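Local atomic coordinates of octaprenyl-diphosphate synthase (PDB entry 4JXN), a protein that probably makes all-trans-octaprenyl diphosphate, the side-chain precursor of isoprenoid quinones, by adding five isopentenyl units to farnesyl diphosphate with magnesium as cofactor. Residues Q164-T169 against R244-P249; D239-R244 against A263-T268. All coordinates share one frame; numbering follows the deposited sequence.

Contact 1: Q164-T169 against R244-P249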
ATOM      1  N   GLN A 164      24.161  -5.911   2.477  1.00126.16           N
ATOM      2  CA  GLN A 164      25.175  -5.885   3.535  1.00105.99           C
ATOM      3  C   GLN A 164      25.307  -7.252   4.201  1.00 71.65           C
ATOM      4  O   GLN A 164      25.516  -7.335   5.413  1.00127.92           O
ATOM      5  CB  GLN A 164      24.856  -4.800   4.578  1.00106.49           C
ATOM      6  CG  GLN A 164      24.526  -3.438   3.974  1.00135.99           C
ATOM      7  CD  GLN A 164      23.298  -2.788   4.587  1.00180.80           C
ATOM      8  OE1 GLN A 164      23.158  -2.718   5.807  1.00200.00           O
ATOM      9  NE2 GLN A 164      22.402  -2.303   3.734  1.00131.18           N
ATOM     10  N   ASN A 165      25.199  -8.319   3.406  1.00 84.42           N
ATOM     11  CA  ASN A 165      25.232  -9.694   3.924  1.00 88.40           C
ATOM     12  C   ASN A 165      25.942 -10.678   2.983  1.00111.66           C
ATOM     13  O   ASN A 165      25.308 -11.322   2.138  1.00 86.31           O
ATOM     14  CB  ASN A 165      23.804 -10.171   4.218  1.00103.94           C
ATOM     15  CG  ASN A 165      23.762 -11.490   4.975  1.00 68.55           C
ATOM     16  OD1 ASN A 165      24.361 -12.489   4.562  1.00 88.51           O
ATOM     17  ND2 ASN A 165      23.042 -11.501   6.093  1.00105.06           N
ATOM     18  N   LEU A 166      27.249 -10.837   3.182  1.00 99.46           N
ATOM     19  CA  LEU A 166      28.101 -11.621   2.271  1.00 65.93           C
ATOM     20  C   LEU A 166      27.774 -13.124   2.204  1.00101.79           C
ATOM     21  O   LEU A 166      28.455 -13.878   1.496  1.00 68.55           O
ATOM     22  CB  LEU A 166      29.588 -11.449   2.640  1.00103.49           C
ATOM     23  CG  LEU A 166      30.158 -10.034   2.813  1.00 86.42           C
ATOM     24  CD1 LEU A 166      31.637 -10.109   3.158  1.00 91.62           C
ATOM     25  CD2 LEU A 166      29.938  -9.159   1.586  1.00 93.64           C
ATOM     26  N   ALA A 167      26.757 -13.565   2.941  1.00 75.44           N
ATOM     27  CA  ALA A 167      26.283 -14.943   2.843  1.00 75.24           C
ATOM     28  C   ALA A 167      25.391 -15.149   1.601  1.00120.10           C
ATOM     29  O   ALA A 167      25.203 -16.283   1.148  1.00 70.47           O
ATOM     30  CB  ALA A 167      25.531 -15.330   4.110  1.00 83.57           C
ATOM     31  N   THR A 168      24.856 -14.048   1.065  1.00 68.28           N
ATOM     32  CA  THR A 168      23.974 -14.054  -0.113  1.00 83.37           C
ATOM     33  C   THR A 168      24.549 -14.763  -1.347  1.00103.64           C
ATOM     34  O   THR A 168      25.543 -14.317  -1.923  1.00 85.39           O
ATOM     35  CB  THR A 168      23.637 -12.610  -0.545  1.00 74.95           C
ATOM     36  OG1 THR A 168      23.233 -11.834   0.592  1.00 74.89           O
ATOM     37  CG2 THR A 168      22.535 -12.597  -1.600  1.00 89.11           C
ATOM     38  N   THR A 169      23.910 -15.859  -1.759  1.00 95.30           N
ATOM     39  CA  THR A 169      24.230 -16.506  -3.030  1.00 98.25           C
ATOM     40  C   THR A 169      23.597 -15.736  -4.186  1.00 74.66           C
ATOM     41  O   THR A 169      22.807 -14.812  -3.975  1.00 62.60           O
ATOM     42  CB  THR A 169      23.726 -17.965  -3.081  1.00118.39           C
ATOM     43  OG1 THR A 169      22.355 -18.020  -2.662  1.00 74.05           O
ATOM     44  CG2 THR A 169      24.574 -18.857  -2.187  1.00101.85           C
ATOM     45  N   ARG A 244      26.460  -0.599  -0.310  1.00 70.76           N
ATOM     46  CA  ARG A 244      26.656  -1.881   0.382  1.00101.74           C
ATOM     47  C   ARG A 244      25.547  -2.858  -0.033  1.00111.62           C
ATOM     48  O   ARG A 244      25.139  -3.751   0.719  1.00 90.00           O
ATOM     49  CB  ARG A 244      26.719  -1.674   1.905  1.00106.46           C
ATOM     50  CG  ARG A 244      27.692  -0.574   2.334  1.00132.07           C
ATOM     51  CD  ARG A 244      27.401  -0.044   3.731  1.00 91.43           C
ATOM     52  NE  ARG A 244      27.538  -1.106   4.722  1.00105.97           N
ATOM     53  CZ  ARG A 244      27.125  -1.040   5.985  1.00 71.55           C
ATOM     54  NH1 ARG A 244      27.299  -2.094   6.789  1.00 72.81           N
ATOM     55  NH2 ARG A 244      26.531   0.056   6.445  1.00101.21           N
ATOM     56  N   LYS A 245      25.091  -2.672  -1.267  1.00 76.05           N
ATOM     57  CA  LYS A 245      23.998  -3.427  -1.848  1.00130.57           C
ATOM     58  C   LYS A 245      24.629  -4.495  -2.729  1.00132.51           C
ATOM     59  O   LYS A 245      25.451  -4.174  -3.595  1.00 68.75           O
ATOM     60  CB  LYS A 245      23.122  -2.474  -2.665  1.00129.78           C
ATOM     61  CG  LYS A 245      21.861  -3.078  -3.264  1.00174.36           C
ATOM     62  CD  LYS A 245      20.788  -2.010  -3.451  1.00179.63           C
ATOM     63  CE  LYS A 245      19.953  -2.238  -4.702  1.00188.75           C
ATOM     64  NZ  LYS A 245      20.632  -1.709  -5.919  1.00144.06           N
ATOM     65  N   LEU A 246      24.275  -5.759  -2.495  1.00 94.95           N
ATOM     66  CA  LEU A 246      24.929  -6.876  -3.186  1.00 75.33           C
ATOM     67  C   LEU A 246      24.375  -7.132  -4.591  1.00 78.24           C
ATOM     68  O   LEU A 246      23.466  -7.938  -4.795  1.00133.09           O
ATOM     69  CB  LEU A 246      24.899  -8.151  -2.337  1.00125.10           C
ATOM     70  CG  LEU A 246      25.859  -8.161  -1.140  1.00104.59           C
ATOM     71  CD1 LEU A 246      25.864  -9.539  -0.496  1.00157.20           C
ATOM     72  CD2 LEU A 246      27.278  -7.756  -1.528  1.00100.10           C
ATOM     73  N   THR A 247      24.949  -6.398  -5.538  1.00 87.90           N
ATOM     74  CA  THR A 247      24.784  -6.582  -6.973  1.00 68.85           C
ATOM     75  C   THR A 247      25.394  -7.932  -7.404  1.00 94.55           C
ATOM     76  O   THR A 247      26.193  -8.529  -6.674  1.00 79.70           O
ATOM     77  CB  THR A 247      25.512  -5.418  -7.681  1.00 70.31           C
ATOM     78  OG1 THR A 247      25.338  -4.219  -6.922  1.00131.22           O
ATOM     79  CG2 THR A 247      24.986  -5.172  -9.025  1.00104.91           C
ATOM     80  N   MET A 248      25.018  -8.427  -8.581  1.00 75.19           N
ATOM     81  CA  MET A 248      25.540  -9.714  -9.052  1.00 76.62           C
ATOM     82  C   MET A 248      27.061  -9.714  -9.244  1.00 49.10           C
ATOM     83  O   MET A 248      27.726 -10.675  -8.853  1.00 62.78           O
ATOM     84  CB  MET A 248      24.862 -10.146 -10.353  1.00 70.32           C
ATOM     85  CG  MET A 248      25.291 -11.531 -10.828  1.00 85.81           C
ATOM     86  SD  MET A 248      24.322 -12.167 -12.212  1.00 70.74           S
ATOM     87  CE  MET A 248      22.858 -12.751 -11.353  1.00 94.75           C
ATOM     88  N   PRO A 249      27.613  -8.670  -9.882  1.00 46.01           N
ATOM     89  CA  PRO A 249      29.082  -8.599  -9.997  1.00 71.88           C
ATOM     90  C   PRO A 249      29.810  -8.728  -8.654  1.00 52.76           C
ATOM     91  O   PRO A 249      30.876  -9.360  -8.577  1.00 60.26           O
ATOM     92  CB  PRO A 249      29.321  -7.204 -10.575  1.00 61.53           C
ATOM     93  CG  PRO A 249      28.044  -6.843 -11.253  1.00 62.77           C
ATOM     94  CD  PRO A 249      26.984  -7.441 -10.386  1.00 50.97           C
TER
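Gln164 and Arg244 cross obliquely, with CG of Gln164 3.5 Å from CB of Arg244. That methylene lies over one face of the guanidinium, 3.7 Å above its plane and offset toward the rim. A bend at chi3 (62°) brings Arg244 NE to 3.9 Å from Gln164 CG. Long chains whose inner parts are apolar suit this partly exposed place, since methylenes pack while the ends stay polar; Arg244 NE is hydrogen-bonded to Ile269 O. Leu246 projects from the centre of an inverse gamma turn; its CD1 lies 3.2 Å from Asn165 O and 3.7 Å from Thr168 OG1, and its CD2 meets CD2 of Leu166 at 4.3 Å, apolar methyls suiting this buried residue. This joins the loop between helices 139-162 and 170-196 to the link before helix 248-254, in the all-helical isoprenoid synthase fold. A type I turn from Asn165 to Thr168 shapes the first loop. Its Asn165 O is gripped twice by Thr168, through N and through OG1 at 2.6 Å, the hydroxyl in the carbonyl plane. Asn165's short amide sets OD1 to accept from Ala167 N in an Asx turn. Arg244, with positive phi, leaves the preceding helix in a Schellman motif.

Contact 2: D239-R244 against A263-T268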
ATOM      1  N   ASP A 239      28.005   3.240  -7.116  1.00102.80           N
ATOM      2  CA  ASP A 239      26.876   3.550  -6.250  1.00124.07           C
ATOM      3  C   ASP A 239      26.449   2.363  -5.393  1.00 97.11           C
ATOM      4  O   ASP A 239      26.320   2.480  -4.178  1.00191.38           O
ATOM      5  CB  ASP A 239      25.696   4.070  -7.074  1.00143.18           C
ATOM      6  CG  ASP A 239      25.905   5.497  -7.549  1.00165.50           C
ATOM      7  OD1 ASP A 239      26.991   6.056  -7.291  1.00167.38           O
ATOM      8  OD2 ASP A 239      24.995   6.054  -8.194  1.00 99.68           O
ATOM      9  N   ASP A 240      26.227   1.226  -6.033  1.00108.31           N
ATOM     10  CA  ASP A 240      25.858  -0.019  -5.344  1.00111.97           C
ATOM     11  C   ASP A 240      26.918  -0.424  -4.316  1.00 96.93           C
ATOM     12  O   ASP A 240      26.584  -0.966  -3.250  1.00 95.60           O
ATOM     13  CB  ASP A 240      25.644  -1.161  -6.347  1.00146.09           C
ATOM     14  CG  ASP A 240      24.312  -1.063  -7.080  1.00158.55           C
ATOM     15  OD1 ASP A 240      23.275  -0.890  -6.404  1.00107.89           O
ATOM     16  OD2 ASP A 240      24.299  -1.172  -8.328  1.00 91.82           O
ATOM     17  N   PHE A 241      28.185  -0.159  -4.653  1.00 94.64           N
ATOM     18  CA  PHE A 241      29.331  -0.395  -3.761  1.00156.49           C
ATOM     19  C   PHE A 241      29.271   0.463  -2.487  1.00197.63           C
ATOM     20  O   PHE A 241      29.330  -0.078  -1.379  1.00 67.54           O
ATOM     21  CB  PHE A 241      30.651  -0.162  -4.519  1.00 97.59           C
ATOM     22  CG  PHE A 241      31.884  -0.276  -3.661  1.00119.82           C
ATOM     23  CD1 PHE A 241      32.113  -1.413  -2.890  1.00 81.24           C
ATOM     24  CD2 PHE A 241      32.830   0.746  -3.639  1.00110.62           C
ATOM     25  CE1 PHE A 241      33.250  -1.517  -2.103  1.00101.00           C
ATOM     26  CE2 PHE A 241      33.968   0.646  -2.852  1.00 98.46           C
ATOM     27  CZ  PHE A 241      34.180  -0.489  -2.087  1.00 76.42           C
ATOM     28  N   ARG A 242      29.103   1.769  -2.637  1.00 69.34           N
ATOM     29  CA  ARG A 242      28.945   2.634  -1.481  1.00113.32           C
ATOM     30  C   ARG A 242      27.695   2.261  -0.696  1.00107.87           C
ATOM     31  O   ARG A 242      27.730   2.223   0.528  1.00 87.78           O
ATOM     32  CB  ARG A 242      28.908   4.092  -1.914  1.00 67.69           C
ATOM     33  CG  ARG A 242      29.894   4.372  -3.030  1.00 82.08           C
ATOM     34  CD  ARG A 242      29.701   5.738  -3.661  1.00147.55           C
ATOM     35  NE  ARG A 242      30.619   5.982  -4.771  1.00112.21           N
ATOM     36  CZ  ARG A 242      30.252   6.495  -5.942  1.00165.51           C
ATOM     37  NH1 ARG A 242      28.984   6.813  -6.162  1.00129.26           N
ATOM     38  NH2 ARG A 242      31.148   6.687  -6.898  1.00 95.04           N
ATOM     39  N   GLU A 243      26.611   1.964  -1.412  1.00124.17           N
ATOM     40  CA  GLU A 243      25.333   1.517  -0.819  1.00 72.41           C
ATOM     41  C   GLU A 243      25.399   0.179  -0.082  1.00 94.20           C
ATOM     42  O   GLU A 243      24.468  -0.159   0.656  1.00107.47           O
ATOM     43  CB  GLU A 243      24.238   1.392  -1.891  1.00143.00           C
ATOM     44  CG  GLU A 243      23.498   2.674  -2.235  1.00126.03           C
ATOM     45  CD  GLU A 243      22.286   2.409  -3.116  1.00179.30           C
ATOM     46  OE1 GLU A 243      22.241   2.929  -4.251  1.00157.00           O
ATOM     47  OE2 GLU A 243      21.383   1.662  -2.679  1.00133.48           O
ATOM     48  N   ARG A 244      26.460  -0.599  -0.310  1.00 70.76           N
ATOM     49  CA  ARG A 244      26.656  -1.881   0.382  1.00101.74           C
ATOM     50  C   ARG A 244      25.547  -2.858  -0.033  1.00111.62           C
ATOM     51  O   ARG A 244      25.139  -3.751   0.719  1.00 90.00           O
ATOM     52  CB  ARG A 244      26.719  -1.674   1.905  1.00106.46           C
ATOM     53  CG  ARG A 244      27.692  -0.574   2.334  1.00132.07           C
ATOM     54  CD  ARG A 244      27.401  -0.044   3.731  1.00 91.43           C
ATOM     55  NE  ARG A 244      27.538  -1.106   4.722  1.00105.97           N
ATOM     56  CZ  ARG A 244      27.125  -1.040   5.985  1.00 71.55           C
ATOM     57  NH1 ARG A 244      27.299  -2.094   6.789  1.00 72.81           N
ATOM     58  NH2 ARG A 244      26.531   0.056   6.445  1.00101.21           N
ATOM     59  N   ALA A 263      38.407 -10.094   3.750  1.00 86.39           N
ATOM     60  CA  ALA A 263      38.588  -9.025   4.741  1.00 50.87           C
ATOM     61  C   ALA A 263      38.217  -7.678   4.168  1.00 51.01           C
ATOM     62  O   ALA A 263      37.555  -6.871   4.832  1.00 70.04           O
ATOM     63  CB  ALA A 263      40.020  -9.008   5.255  1.00 74.87           C
ATOM     64  N   PHE A 264      38.630  -7.440   2.923  1.00 54.04           N
ATOM     65  CA  PHE A 264      38.214  -6.243   2.206  1.00 53.79           C
ATOM     66  C   PHE A 264      36.683  -6.198   2.018  1.00 95.93           C
ATOM     67  O   PHE A 264      36.077  -5.144   2.174  1.00 62.20           O
ATOM     68  CB  PHE A 264      38.904  -6.165   0.841  1.00 46.67           C
ATOM     69  CG  PHE A 264      38.484  -4.974   0.024  1.00 48.80           C
ATOM     70  CD1 PHE A 264      39.036  -3.726   0.275  1.00 74.38           C
ATOM     71  CD2 PHE A 264      37.531  -5.094  -0.975  1.00 64.02           C
ATOM     72  CE1 PHE A 264      38.652  -2.621  -0.461  1.00 68.31           C
ATOM     73  CE2 PHE A 264      37.142  -3.997  -1.714  1.00 66.16           C
ATOM     74  CZ  PHE A 264      37.703  -2.755  -1.456  1.00 62.99           C
ATOM     75  N   TRP A 265      36.059  -7.324   1.667  1.00 80.88           N
ATOM     76  CA  TRP A 265      34.599  -7.351   1.474  1.00 92.30           C
ATOM     77  C   TRP A 265      33.860  -7.210   2.798  1.00 89.07           C
ATOM     78  O   TRP A 265      32.932  -6.416   2.912  1.00 83.78           O
ATOM     79  CB  TRP A 265      34.145  -8.628   0.761  1.00 71.54           C
ATOM     80  CG  TRP A 265      34.629  -8.709  -0.651  1.00 41.16           C
ATOM     81  CD1 TRP A 265      35.394  -9.690  -1.197  1.00 33.75           C
ATOM     82  CD2 TRP A 265      34.403  -7.755  -1.692  1.00 35.22           C
ATOM     83  NE1 TRP A 265      35.673  -9.407  -2.502  1.00 40.85           N
ATOM     84  CE2 TRP A 265      35.055  -8.234  -2.840  1.00 26.82           C
ATOM     85  CE3 TRP A 265      33.720  -6.535  -1.759  1.00 85.15           C
ATOM     86  CZ2 TRP A 265      35.056  -7.535  -4.053  1.00 48.77           C
ATOM     87  CZ3 TRP A 265      33.710  -5.852  -2.956  1.00 53.39           C
ATOM     88  CH2 TRP A 265      34.373  -6.356  -4.092  1.00 45.88           C
ATOM     89  N   VAL A 266      34.295  -7.980   3.791  1.00 77.48           N
ATOM     90  CA  VAL A 266      33.765  -7.899   5.163  1.00 80.39           C
ATOM     91  C   VAL A 266      33.751  -6.467   5.702  1.00 61.26           C
ATOM     92  O   VAL A 266      32.847  -6.079   6.441  1.00 83.87           O
ATOM     93  CB  VAL A 266      34.606  -8.777   6.120  1.00100.35           C
ATOM     94  CG1 VAL A 266      34.208  -8.543   7.573  1.00 83.02           C
ATOM     95  CG2 VAL A 266      34.490 -10.259   5.751  1.00 85.58           C
ATOM     96  N   ARG A 267      34.752  -5.688   5.307  1.00 97.17           N
ATOM     97  CA  ARG A 267      34.977  -4.344   5.834  1.00 61.44           C
ATOM     98  C   ARG A 267      34.158  -3.239   5.164  1.00 67.51           C
ATOM     99  O   ARG A 267      33.631  -2.355   5.843  1.00 88.07           O
ATOM    100  CB  ARG A 267      36.475  -4.010   5.711  1.00110.65           C
ATOM    101  CG  ARG A 267      36.869  -2.595   6.127  1.00 74.43           C
ATOM    102  CD  ARG A 267      38.385  -2.442   6.277  1.00120.68           C
ATOM    103  NE  ARG A 267      39.113  -2.483   5.002  1.00 73.33           N
ATOM    104  CZ  ARG A 267      39.125  -1.501   4.094  1.00 71.39           C
ATOM    105  NH1 ARG A 267      39.819  -1.651   2.970  1.00 63.61           N
ATOM    106  NH2 ARG A 267      38.444  -0.371   4.282  1.00 88.87           N
ATOM    107  N   THR A 268      34.098  -3.260   3.835  1.00 98.68           N
ATOM    108  CA  THR A 268      33.490  -2.172   3.049  1.00108.00           C
ATOM    109  C   THR A 268      31.978  -2.347   2.822  1.00 73.22           C
ATOM    110  O   THR A 268      31.304  -1.434   2.323  1.00 68.59           O
ATOM    111  CB  THR A 268      34.169  -2.056   1.667  1.00103.85           C
ATOM    112  OG1 THR A 268      34.202  -3.346   1.039  1.00 83.00           O
ATOM    113  CG2 THR A 268      35.594  -1.538   1.800  1.00 83.48           C
TER
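Phe241 reaches helix 259-270 with the outer end of its ring, CG being anti to the backbone N (chi1 176°). Thr268 OG1 lies at the ring edge, near its plane, 3.8 Å from CE1, and Thr268 CB is 3.9 Å from that same carbon. The ring's other neighbours here are aromatic: CZ is 4.2 Å from CZ of Phe264, and CE1 is 4.4 Å from CZ3 of Trp265. A flat, apolar residue suits this buried place because its ring packs against Thr268 and the two aromatic side chains without leaving a polar group buried. Three residues on, CG of Arg244 packs 3.7 Å from Thr268 O, which accepts a hydrogen bond from Gln274 NE2. Thr268 turns its hydroxyl back to Phe264 O at 2.8 Å, and this carbonyl takes Thr268 N from the opposite face, so a buried polar group is satisfied within its own helix. An alanine at Thr268 would probably leave Phe264 O without its hydroxyl donor and open a gap beside the Phe241 edge and the Phe264 face on which CG2 rests. Leu279 of helix 278-288 touches Phe241, Leu285 of that helix touches both Phe264 and Trp265, and helix 248-254 packs on Trp265.

In the fold
Contacts 1 and 2 have centres about 9 Å apart and share Arg244, the residue that leaves helical geometry after helix 239-242. Their segments alternate along the chain. Lys245 NZ of contact 1 forms a salt bridge with Asp240 OD1 of contact 2 at 2.8 Å, and Leu166 CD1 packs 3.5 Å from Val266 N, bringing the 164-169 loop against helix 259-270. Both lie well out from the middle of the chain, their centres about 19 and 24 Å from its centre. Asp240 N bonds to Asp225 OD2, of the last aspartate of a DDxxD sequence that in this family typically binds magnesium, so the start of segment 239-244 lies beside the probable metal site.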